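Local coordinates for trehalose synthase regulatory protein (Candida albicans, PDB 5HUS), which probably acts as a regulatory subunit of the trehalose-synthesising complex, its C-terminal domain having the HAD-type fold of trehalose-phosphatases, at residues V246-L252 and N272-L278; K20-A26 and D68-L74; N2-F6 and T288-V294. Residues are numbered along the deposited sequence.

Contact 1: residues V246-L252 and N272-L278; sequences VLYSGGL and NTLTVTL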
loop_
_atom_site.group_PDB
_atom_site.type_symbol
_atom_site.label_atom_id
_atom_site.label_comp_id
_atom_site.label_asym_id
_atom_site.label_seq_id
_atom_site.Cartn_x
_atom_site.Cartn_y
_atom_site.Cartn_z
ATOM N N VAL A 246 11.812 7.176 -8.510
ATOM C CA VAL A 246 10.717 6.595 -7.724
ATOM C C VAL A 246 11.274 5.604 -6.706
ATOM O O VAL A 246 12.155 4.799 -7.025
ATOM C CB VAL A 246 9.679 5.880 -8.613
ATOM C CG1 VAL A 246 8.525 5.344 -7.766
ATOM C CG2 VAL A 246 9.152 6.818 -9.685
ATOM N N LEU A 247 10.768 5.668 -5.480
ATOM C CA LEU A 247 11.196 4.755 -4.432
ATOM C C LEU A 247 9.974 4.158 -3.744
ATOM O O LEU A 247 9.004 4.861 -3.475
ATOM C CB LEU A 247 12.085 5.480 -3.411
ATOM C CG LEU A 247 12.737 4.682 -2.272
ATOM C CD1 LEU A 247 14.036 5.361 -1.855
ATOM C CD2 LEU A 247 11.830 4.529 -1.052
ATOM N N TYR A 248 10.024 2.861 -3.469
ATOM C CA TYR A 248 8.971 2.212 -2.692
ATOM C C TYR A 248 9.599 1.457 -1.546
ATOM O O TYR A 248 10.571 0.728 -1.747
ATOM C CB TYR A 248 8.141 1.260 -3.566
ATOM C CG TYR A 248 7.103 0.467 -2.801
ATOM C CD1 TYR A 248 7.422 -0.754 -2.210
ATOM C CD2 TYR A 248 5.809 0.951 -2.644
ATOM C CE1 TYR A 248 6.480 -1.472 -1.490
ATOM C CE2 TYR A 248 4.861 0.241 -1.928
ATOM C CZ TYR A 248 5.203 -0.970 -1.358
ATOM O OH TYR A 248 4.270 -1.699 -0.658
ATOM N N SER A 249 9.058 1.644 -0.342
ATOM C CA SER A 249 9.501 0.885 0.817
ATOM C C SER A 249 8.320 0.146 1.420
ATOM O O SER A 249 7.218 0.690 1.508
ATOM C CB SER A 249 10.138 1.794 1.867
ATOM O OG SER A 249 10.562 1.031 2.984
ATOM N N GLY A 250 8.546 -1.093 1.838
ATOM C CA GLY A 250 7.478 -1.860 2.443
ATOM C C GLY A 250 7.990 -2.930 3.376
ATOM O O GLY A 250 9.061 -2.794 3.974
ATOM N N GLY A 251 7.206 -3.990 3.505
ATOM C CA GLY A 251 7.598 -5.146 4.281
ATOM C C GLY A 251 7.679 -6.365 3.388
ATOM O O GLY A 251 7.879 -6.253 2.182
ATOM N N LEU A 252 7.524 -7.536 3.988
ATOM C CA LEU A 252 7.612 -8.784 3.248
ATOM C C LEU A 252 6.258 -9.462 3.218
ATOM O O LEU A 252 6.020 -10.439 3.933
ATOM C CB LEU A 252 8.653 -9.707 3.876
ATOM C CG LEU A 252 10.068 -9.136 3.907
ATOM C CD1 LEU A 252 10.918 -9.873 4.923
ATOM C CD2 LEU A 252 10.692 -9.208 2.523
ATOM N N ASN A 272 15.674 6.493 -12.324
ATOM C CA ASN A 272 16.119 5.913 -11.067
ATOM C C ASN A 272 14.943 5.287 -10.332
ATOM O O ASN A 272 13.898 5.920 -10.183
ATOM C CB ASN A 272 16.792 6.964 -10.186
ATOM C CG ASN A 272 18.237 7.188 -10.560
ATOM O OD1 ASN A 272 18.694 6.729 -11.607
ATOM N ND2 ASN A 272 18.971 7.886 -9.700
ATOM N N THR A 273 15.103 4.033 -9.923
ATOM C CA THR A 273 14.104 3.347 -9.108
ATOM C C THR A 273 14.826 2.656 -7.966
ATOM O O THR A 273 15.985 2.269 -8.098
ATOM C CB THR A 273 13.270 2.311 -9.912
ATOM O OG1 THR A 273 14.107 1.223 -10.330
ATOM C CG2 THR A 273 12.626 2.956 -11.135
ATOM N N LEU A 274 14.153 2.523 -6.832
ATOM C CA LEU A 274 14.744 1.847 -5.692
ATOM C C LEU A 274 13.635 1.187 -4.894
ATOM O O LEU A 274 12.614 1.801 -4.611
ATOM C CB LEU A 274 15.537 2.830 -4.820
ATOM C CG LEU A 274 16.382 2.310 -3.645
ATOM C CD1 LEU A 274 17.471 3.321 -3.307
ATOM C CD2 LEU A 274 15.542 2.024 -2.401
ATOM N N THR A 275 13.839 -0.075 -4.551
ATOM C CA THR A 275 12.920 -0.781 -3.678
ATOM C C THR A 275 13.678 -1.235 -2.438
ATOM O O THR A 275 14.803 -1.731 -2.535
ATOM C CB THR A 275 12.284 -1.988 -4.380
ATOM O OG1 THR A 275 13.310 -2.785 -4.983
ATOM C CG2 THR A 275 11.317 -1.525 -5.463
ATOM N N VAL A 276 13.066 -1.054 -1.275
ATOM C CA VAL A 276 13.699 -1.442 -0.020
ATOM C C VAL A 276 12.661 -2.046 0.917
ATOM O O VAL A 276 11.537 -1.547 1.025
ATOM C CB VAL A 276 14.406 -0.240 0.657
ATOM C CG1 VAL A 276 13.464 0.951 0.777
ATOM C CG2 VAL A 276 14.954 -0.633 2.017
ATOM N N THR A 277 13.022 -3.145 1.568
ATOM C CA THR A 277 12.107 -3.793 2.489
ATOM C C THR A 277 12.629 -3.750 3.915
ATOM O O THR A 277 13.837 -3.788 4.144
ATOM C CB THR A 277 11.843 -5.263 2.105
ATOM O OG1 THR A 277 10.875 -5.817 3.003
ATOM C CG2 THR A 277 13.118 -6.100 2.173
ATOM N N LEU A 278 11.700 -3.644 4.856
ATOM C CA LEU A 278 11.998 -3.833 6.268
ATOM C C LEU A 278 12.246 -5.309 6.528
ATOM O O LEU A 278 11.456 -6.156 6.114
ATOM C CB LEU A 278 10.848 -3.314 7.132
ATOM C CG LEU A 278 10.720 -1.793 7.199
ATOM C CD1 LEU A 278 9.335 -1.388 7.683
ATOM C CD2 LEU A 278 11.785 -1.233 8.120
#
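Six main-chain hydrogen bonds hold V246-G250 and N272-L278 together as parallel strands. The ladder runs from V246 N to N272 O (3.0 Å), through bonds that join V246, Y248 and G250 to L274 and V276, to L278 N reaching G250 O (2.9 Å). L247 and S249 turn their backbone groups the other way, to L22, I24 and A26, while T275 and T277 bond to Y292 and V294. L247 and L274 share one face, L247 CD1 meeting L274 CD2 at 3.7 Å; these branched aliphatics, with V276, suit the buried surface, and S249 is the small residue under V276, S249 CB 3.6 Å from V276 CG1 and S249 OG at best a weak donor to V276 O (3.4 Å). Polar groups elsewhere need partners: Y248 OH bonds D256 and N259, T275 OG1 bonds N264 and the T291 amide, N272 ND2 the W14 oxygen, and G251 O the Y260 hydroxyl. G250 leaves space for the Y248 ring, whose CE1 would lie 3.0 Å from an ideal CB. Helix 254-265 makes the pair a beta-alpha-beta crossover, packing on the face of Y248 and T275; within the sheet the pair lies between strand 20-26, beside 243-250, and strand 292-294, beside 272-278.

Contact 2: residues K20-A26 and D68-L74; sequences KRLIILA and DTFVYLL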
loop_
_atom_site.group_PDB
_atom_site.type_symbol
_atom_site.label_atom_id
_atom_site.label_comp_id
_atom_site.label_asym_id
_atom_site.label_seq_id
_atom_site.Cartn_x
_atom_site.Cartn_y
_atom_site.Cartn_z
ATOM N N LYS A 20 11.622 15.510 -10.504
ATOM C CA LYS A 20 10.886 15.198 -9.280
ATOM C C LYS A 20 11.222 13.813 -8.727
ATOM O O LYS A 20 11.577 12.896 -9.472
ATOM C CB LYS A 20 9.378 15.295 -9.527
ATOM C CG LYS A 20 8.874 16.682 -9.890
ATOM C CD LYS A 20 7.434 16.597 -10.391
ATOM C CE LYS A 20 6.829 17.962 -10.681
ATOM N NZ LYS A 20 5.427 17.827 -11.182
ATOM N N ARG A 21 11.090 13.670 -7.412
ATOM C CA ARG A 21 11.314 12.396 -6.737
ATOM C C ARG A 21 10.036 11.965 -6.032
ATOM O O ARG A 21 9.468 12.733 -5.258
ATOM C CB ARG A 21 12.455 12.505 -5.723
ATOM C CG ARG A 21 13.705 13.204 -6.256
ATOM C CD ARG A 21 14.598 13.612 -5.096
ATOM N NE ARG A 21 15.662 14.534 -5.484
ATOM C CZ ARG A 21 16.406 15.207 -4.613
ATOM N NH1 ARG A 21 16.194 15.063 -3.311
ATOM N NH2 ARG A 21 17.358 16.028 -5.039
ATOM N N LEU A 22 9.593 10.740 -6.305
ATOM C CA LEU A 22 8.366 10.199 -5.722
ATOM C C LEU A 22 8.715 9.071 -4.770
ATOM O O LEU A 22 9.398 8.116 -5.148
ATOM C CB LEU A 22 7.413 9.695 -6.811
ATOM C CG LEU A 22 6.149 8.987 -6.305
ATOM C CD1 LEU A 22 5.293 9.934 -5.479
ATOM C CD2 LEU A 22 5.371 8.431 -7.484
ATOM N N ILE A 23 8.264 9.201 -3.526
ATOM C CA ILE A 23 8.568 8.221 -2.496
ATOM C C ILE A 23 7.276 7.677 -1.926
ATOM O O ILE A 23 6.423 8.440 -1.480
ATOM C CB ILE A 23 9.427 8.831 -1.371
ATOM C CG1 ILE A 23 10.786 9.270 -1.940
ATOM C CG2 ILE A 23 9.603 7.838 -0.237
ATOM C CD1 ILE A 23 11.661 10.043 -0.973
ATOM N N ILE A 24 7.122 6.360 -1.979
ATOM C CA ILE A 24 5.912 5.713 -1.483
ATOM C C ILE A 24 6.289 4.771 -0.355
ATOM O O ILE A 24 7.081 3.845 -0.544
ATOM C CB ILE A 24 5.178 4.954 -2.617
ATOM C CG1 ILE A 24 4.700 5.960 -3.669
ATOM C CG2 ILE A 24 4.007 4.146 -2.057
ATOM C CD1 ILE A 24 4.237 5.341 -4.951
ATOM N N LEU A 25 5.755 5.048 0.834
ATOM C CA LEU A 25 6.100 4.286 2.027
ATOM C C LEU A 25 4.908 3.474 2.519
ATOM O O LEU A 25 3.906 4.040 2.964
ATOM C CB LEU A 25 6.588 5.224 3.133
ATOM C CG LEU A 25 7.733 6.167 2.740
ATOM C CD1 LEU A 25 8.141 7.064 3.918
ATOM C CD2 LEU A 25 8.915 5.353 2.236
ATOM N N ALA A 26 5.017 2.151 2.428
ATOM C CA ALA A 26 3.986 1.255 2.958
ATOM C C ALA A 26 4.326 0.933 4.397
ATOM O O ALA A 26 5.120 0.036 4.671
ATOM C CB ALA A 26 3.883 -0.021 2.120
ATOM N N ASP A 68 11.142 19.361 -4.601
ATOM C CA ASP A 68 11.037 18.459 -5.743
ATOM C C ASP A 68 10.672 17.040 -5.324
ATOM O O ASP A 68 10.763 16.111 -6.120
ATOM C CB ASP A 68 12.350 18.446 -6.523
ATOM C CG ASP A 68 13.559 18.343 -5.615
ATOM O OD1 ASP A 68 13.381 17.989 -4.429
ATOM O OD2 ASP A 68 14.685 18.615 -6.085
ATOM N N THR A 69 10.255 16.880 -4.073
ATOM C CA THR A 69 10.036 15.554 -3.516
ATOM C C THR A 69 8.600 15.396 -3.026
ATOM O O THR A 69 8.044 16.294 -2.398
ATOM C CB THR A 69 11.019 15.278 -2.360
ATOM O OG1 THR A 69 12.363 15.464 -2.825
ATOM C CG2 THR A 69 10.857 13.861 -1.837
ATOM N N PHE A 70 8.003 14.253 -3.336
ATOM C CA PHE A 70 6.629 13.968 -2.937
ATOM C C PHE A 70 6.590 12.642 -2.196
ATOM O O PHE A 70 6.958 11.604 -2.751
ATOM C CB PHE A 70 5.710 13.931 -4.157
ATOM C CG PHE A 70 5.831 15.142 -5.032
ATOM C CD1 PHE A 70 6.549 15.087 -6.217
ATOM C CD2 PHE A 70 5.248 16.341 -4.660
ATOM C CE1 PHE A 70 6.670 16.208 -7.021
ATOM C CE2 PHE A 70 5.365 17.462 -5.459
ATOM C CZ PHE A 70 6.078 17.396 -6.638
ATOM N N VAL A 71 6.159 12.685 -0.937
ATOM C CA VAL A 71 6.104 11.492 -0.101
ATOM C C VAL A 71 4.664 11.058 0.124
ATOM O O VAL A 71 3.835 11.869 0.539
ATOM C CB VAL A 71 6.773 11.731 1.268
ATOM C CG1 VAL A 71 6.734 10.470 2.111
ATOM C CG2 VAL A 71 8.213 12.200 1.068
ATOM N N TYR A 72 4.376 9.789 -0.173
ATOM C CA TYR A 72 3.041 9.210 0.027
ATOM C C TYR A 72 3.078 8.027 0.972
ATOM O O TYR A 72 3.958 7.171 0.878
ATOM C CB TYR A 72 2.429 8.762 -1.308
ATOM C CG TYR A 72 1.891 9.909 -2.111
ATOM C CD1 TYR A 72 2.753 10.789 -2.760
ATOM C CD2 TYR A 72 0.524 10.129 -2.213
ATOM C CE1 TYR A 72 2.262 11.859 -3.480
ATOM C CE2 TYR A 72 0.023 11.194 -2.938
ATOM C CZ TYR A 72 0.896 12.058 -3.561
ATOM O OH TYR A 72 0.400 13.114 -4.291
ATOM N N LEU A 73 2.116 7.993 1.889
ATOM C CA LEU A 73 1.895 6.831 2.739
ATOM C C LEU A 73 0.906 5.869 2.087
ATOM O O LEU A 73 -0.170 6.285 1.661
ATOM C CB LEU A 73 1.359 7.265 4.102
ATOM C CG LEU A 73 0.886 6.119 4.996
ATOM C CD1 LEU A 73 2.080 5.391 5.596
ATOM C CD2 LEU A 73 -0.053 6.641 6.090
ATOM N N LEU A 74 1.277 4.594 2.006
ATOM C CA LEU A 74 0.369 3.553 1.531
ATOM C C LEU A 74 -0.056 2.750 2.744
ATOM O O LEU A 74 0.780 2.157 3.429
ATOM C CB LEU A 74 1.038 2.661 0.475
ATOM C CG LEU A 74 0.246 1.436 0.001
ATOM C CD1 LEU A 74 -1.075 1.835 -0.661
ATOM C CD2 LEU A 74 1.086 0.587 -0.950
#
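K20 lays its extended aliphatic chain against the edge of the F70 ring, K20 CD 3.5 Å from F70 CE1, and carries its ammonium on to the backbone oxygen of H212, whose own ring stacks on F70. A long lysine suits this margin: methylenes for the aromatic, charge for the carbonyl. Beyond it the strands run parallel, their axes approaching to 4.6 Å at an angle of 24°, with six regular bonds from R21 N to D68 O (2.8 Å) up to L74 N to L25 O (2.9 Å). R21 NH2 and D68 OD2, 3.9 Å apart, make a long salt bridge of charge attraction alone, the oxygen lying out of the guanidinium plane. Further along, hydrophobic residues fill both faces: L22 CD1 meets Y72 CD1 at 3.8 Å, and on the opposite face L25 CD1 approaches V71 CG1 at 4.1 Å. Beta-branched I23, I24 and V71 fit the extended backbone well. Strand 20-26 is the central strand of the HAD Rossmann-like sheet. Helix 200-213 covers the face of L22, I24 and Y72, helix 61-65 packs on I23, T69 and V71, and strand 243-250 runs along the far edge of 20-26.

Contact 3: residues N2-F6 and T288-V294; sequences NLVPF and TAATYGV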
loop_
_atom_site.group_PDB
_atom_site.type_symbol
_atom_site.label_atom_id
_atom_site.label_comp_id
_atom_site.label_asym_id
_atom_site.label_seq_id
_atom_site.Cartn_x
_atom_site.Cartn_y
_atom_site.Cartn_z
ATOM N N ASN A 2 19.868 -11.582 2.648
ATOM C CA ASN A 2 21.002 -11.540 1.729
ATOM C C ASN A 2 20.981 -10.291 0.855
ATOM O O ASN A 2 21.731 -10.187 -0.116
ATOM C CB ASN A 2 21.020 -12.790 0.846
ATOM C CG ASN A 2 21.225 -14.065 1.642
ATOM O OD1 ASN A 2 21.290 -14.042 2.873
ATOM N ND2 ASN A 2 21.321 -15.189 0.941
ATOM N N LEU A 3 20.110 -9.349 1.199
ATOM C CA LEU A 3 19.991 -8.106 0.448
ATOM C C LEU A 3 21.099 -7.137 0.814
ATOM O O LEU A 3 21.588 -7.138 1.944
ATOM C CB LEU A 3 18.639 -7.442 0.711
ATOM C CG LEU A 3 17.395 -8.263 0.393
ATOM C CD1 LEU A 3 16.163 -7.495 0.826
ATOM C CD2 LEU A 3 17.352 -8.570 -1.090
ATOM N N VAL A 4 21.488 -6.301 -0.142
ATOM C CA VAL A 4 22.407 -5.216 0.158
ATOM C C VAL A 4 21.714 -4.245 1.113
ATOM O O VAL A 4 20.554 -3.881 0.907
ATOM C CB VAL A 4 22.876 -4.488 -1.122
ATOM C CG1 VAL A 4 21.696 -4.182 -2.030
ATOM C CG2 VAL A 4 23.647 -3.220 -0.772
ATOM N N PRO A 5 22.410 -3.862 2.190
ATOM C CA PRO A 5 21.856 -2.914 3.159
ATOM C C PRO A 5 21.564 -1.547 2.551
ATOM O O PRO A 5 22.391 -0.993 1.828
ATOM C CB PRO A 5 22.960 -2.813 4.216
ATOM C CG PRO A 5 23.681 -4.113 4.120
ATOM C CD PRO A 5 23.676 -4.449 2.660
ATOM N N PHE A 6 20.380 -1.022 2.844
ATOM C CA PHE A 6 20.014 0.339 2.481
ATOM C C PHE A 6 20.932 1.311 3.229
ATOM O O PHE A 6 21.099 1.207 4.446
ATOM C CB PHE A 6 18.533 0.578 2.814
ATOM C CG PHE A 6 17.953 1.839 2.235
ATOM C CD1 PHE A 6 17.152 2.663 3.015
ATOM C CD2 PHE A 6 18.180 2.190 0.917
ATOM C CE1 PHE A 6 16.599 3.821 2.494
ATOM C CE2 PHE A 6 17.635 3.350 0.387
ATOM C CZ PHE A 6 16.843 4.169 1.178
ATOM N N THR A 288 12.379 -12.170 -1.549
ATOM C CA THR A 288 11.833 -10.867 -1.918
ATOM C C THR A 288 12.432 -10.325 -3.210
ATOM O O THR A 288 13.547 -10.688 -3.595
ATOM C CB THR A 288 12.061 -9.826 -0.811
ATOM O OG1 THR A 288 11.461 -8.582 -1.195
ATOM C CG2 THR A 288 13.553 -9.612 -0.580
ATOM N N ALA A 289 11.685 -9.441 -3.867
ATOM C CA ALA A 289 12.159 -8.773 -5.070
ATOM C C ALA A 289 12.724 -7.393 -4.746
ATOM O O ALA A 289 13.258 -6.718 -5.625
ATOM C CB ALA A 289 11.044 -8.656 -6.090
ATOM N N ALA A 290 12.600 -6.973 -3.487
ATOM C CA ALA A 290 13.203 -5.715 -3.057
ATOM C C ALA A 290 14.719 -5.787 -3.231
ATOM O O ALA A 290 15.331 -6.818 -2.961
ATOM C CB ALA A 290 12.845 -5.398 -1.605
ATOM N N THR A 291 15.317 -4.697 -3.691
ATOM C CA THR A 291 16.767 -4.663 -3.877
ATOM C C THR A 291 17.499 -4.520 -2.550
ATOM O O THR A 291 18.509 -5.190 -2.310
ATOM C CB THR A 291 17.192 -3.508 -4.800
ATOM O OG1 THR A 291 16.448 -3.569 -6.020
ATOM C CG2 THR A 291 18.688 -3.581 -5.106
ATOM N N TYR A 292 16.979 -3.652 -1.686
ATOM C CA TYR A 292 17.640 -3.308 -0.427
ATOM C C TYR A 292 16.844 -3.750 0.793
ATOM O O TYR A 292 15.633 -3.957 0.713
ATOM C CB TYR A 292 17.869 -1.798 -0.349
ATOM C CG TYR A 292 18.809 -1.239 -1.388
ATOM C CD1 TYR A 292 20.165 -1.096 -1.118
ATOM C CD2 TYR A 292 18.340 -0.832 -2.631
ATOM C CE1 TYR A 292 21.031 -0.574 -2.066
ATOM C CE2 TYR A 292 19.196 -0.312 -3.582
ATOM C CZ TYR A 292 20.540 -0.183 -3.295
ATOM O OH TYR A 292 21.396 0.339 -4.245
ATOM N N GLY A 293 17.523 -3.876 1.930
ATOM C CA GLY A 293 16.850 -4.167 3.188
ATOM C C GLY A 293 17.268 -3.235 4.318
ATOM O O GLY A 293 18.421 -2.807 4.378
ATOM N N VAL A 294 16.323 -2.908 5.200
ATOM C CA VAL A 294 16.605 -2.174 6.439
ATOM C C VAL A 294 16.041 -2.936 7.624
ATOM O O VAL A 294 14.993 -3.567 7.518
ATOM C CB VAL A 294 15.998 -0.753 6.459
ATOM C CG1 VAL A 294 17.022 0.289 6.050
ATOM C CG2 VAL A 294 14.736 -0.684 5.613
#
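From its second residue the N-terminal segment approaches the sheet, and L3 is the first to make contact. Its side chain points at the 288-294 segment and fits into the bend there, L3 CD1 3.6 Å from T288 CG2 and L3 CD2 3.3 Å from A290 O. The bend is an ST turn, in which T288 OG1 accepts from A290 N at 3.0 Å; the same hydroxyl bonds E257. A flexible leucine suits the curved surface, and G293 opposite leaves it room, since an ideal CB there would sit only 3.5 Å from L3 CD1. V4 is exposed, yet V4 CG1 rests 3.6 Å from Y292 CD1, while its carbonyl takes the first main-chain bond, G293 N to V4 O at 3.2 Å. P5 follows, its CA-to-CB bond pointing away. Having no amide hydrogen costs nothing, because the pairing uses the groups of its neighbours: F6 N closes the bridge on G293 O at 3.1 Å. F6 then sends its ring inward, its edge toward the face of Y292 in a T-shaped pair with centroids 6.0 Å apart and planes at 64°, and F6 CB lies 3.6 Å from V294 CG1. L300, I303 and L304 of helix 297-304 and F11 of helix 8-15 also line the pocket of the F6 ring, with L274 of strand 272-278. With only two main-chain hydrogen bonds against 459 Å² of buried surface, this short, weakly bonded parallel strand probably owes its attachment chiefly to apolar packing by L3, V4 and F6, with the backbone pair around P5 fixing its alignment.

All three contacts belong to one mixed sheet, whose relevant order is 4-5, 292-294, 272-278, 243-250, 20-26 and 69-74, all parallel. Contact 1 lies between the others, about 11 Å from contact 2 and 9 Å from contact 3, centre to centre. It touches both: S249 O lies 2.8 Å from A26 N, and T277 O lies 2.8 Å from V294 N. Contacts 2 and 3 are about 19 Å apart between centres and do not touch. Along the chain contact 2 closes before contact 1 opens, and contact 3 encloses both, bringing the N-terminal segment beside the last strand. The sheet thus combines distant parts of the sequence into the Rossmann-like core expected of the HAD clan.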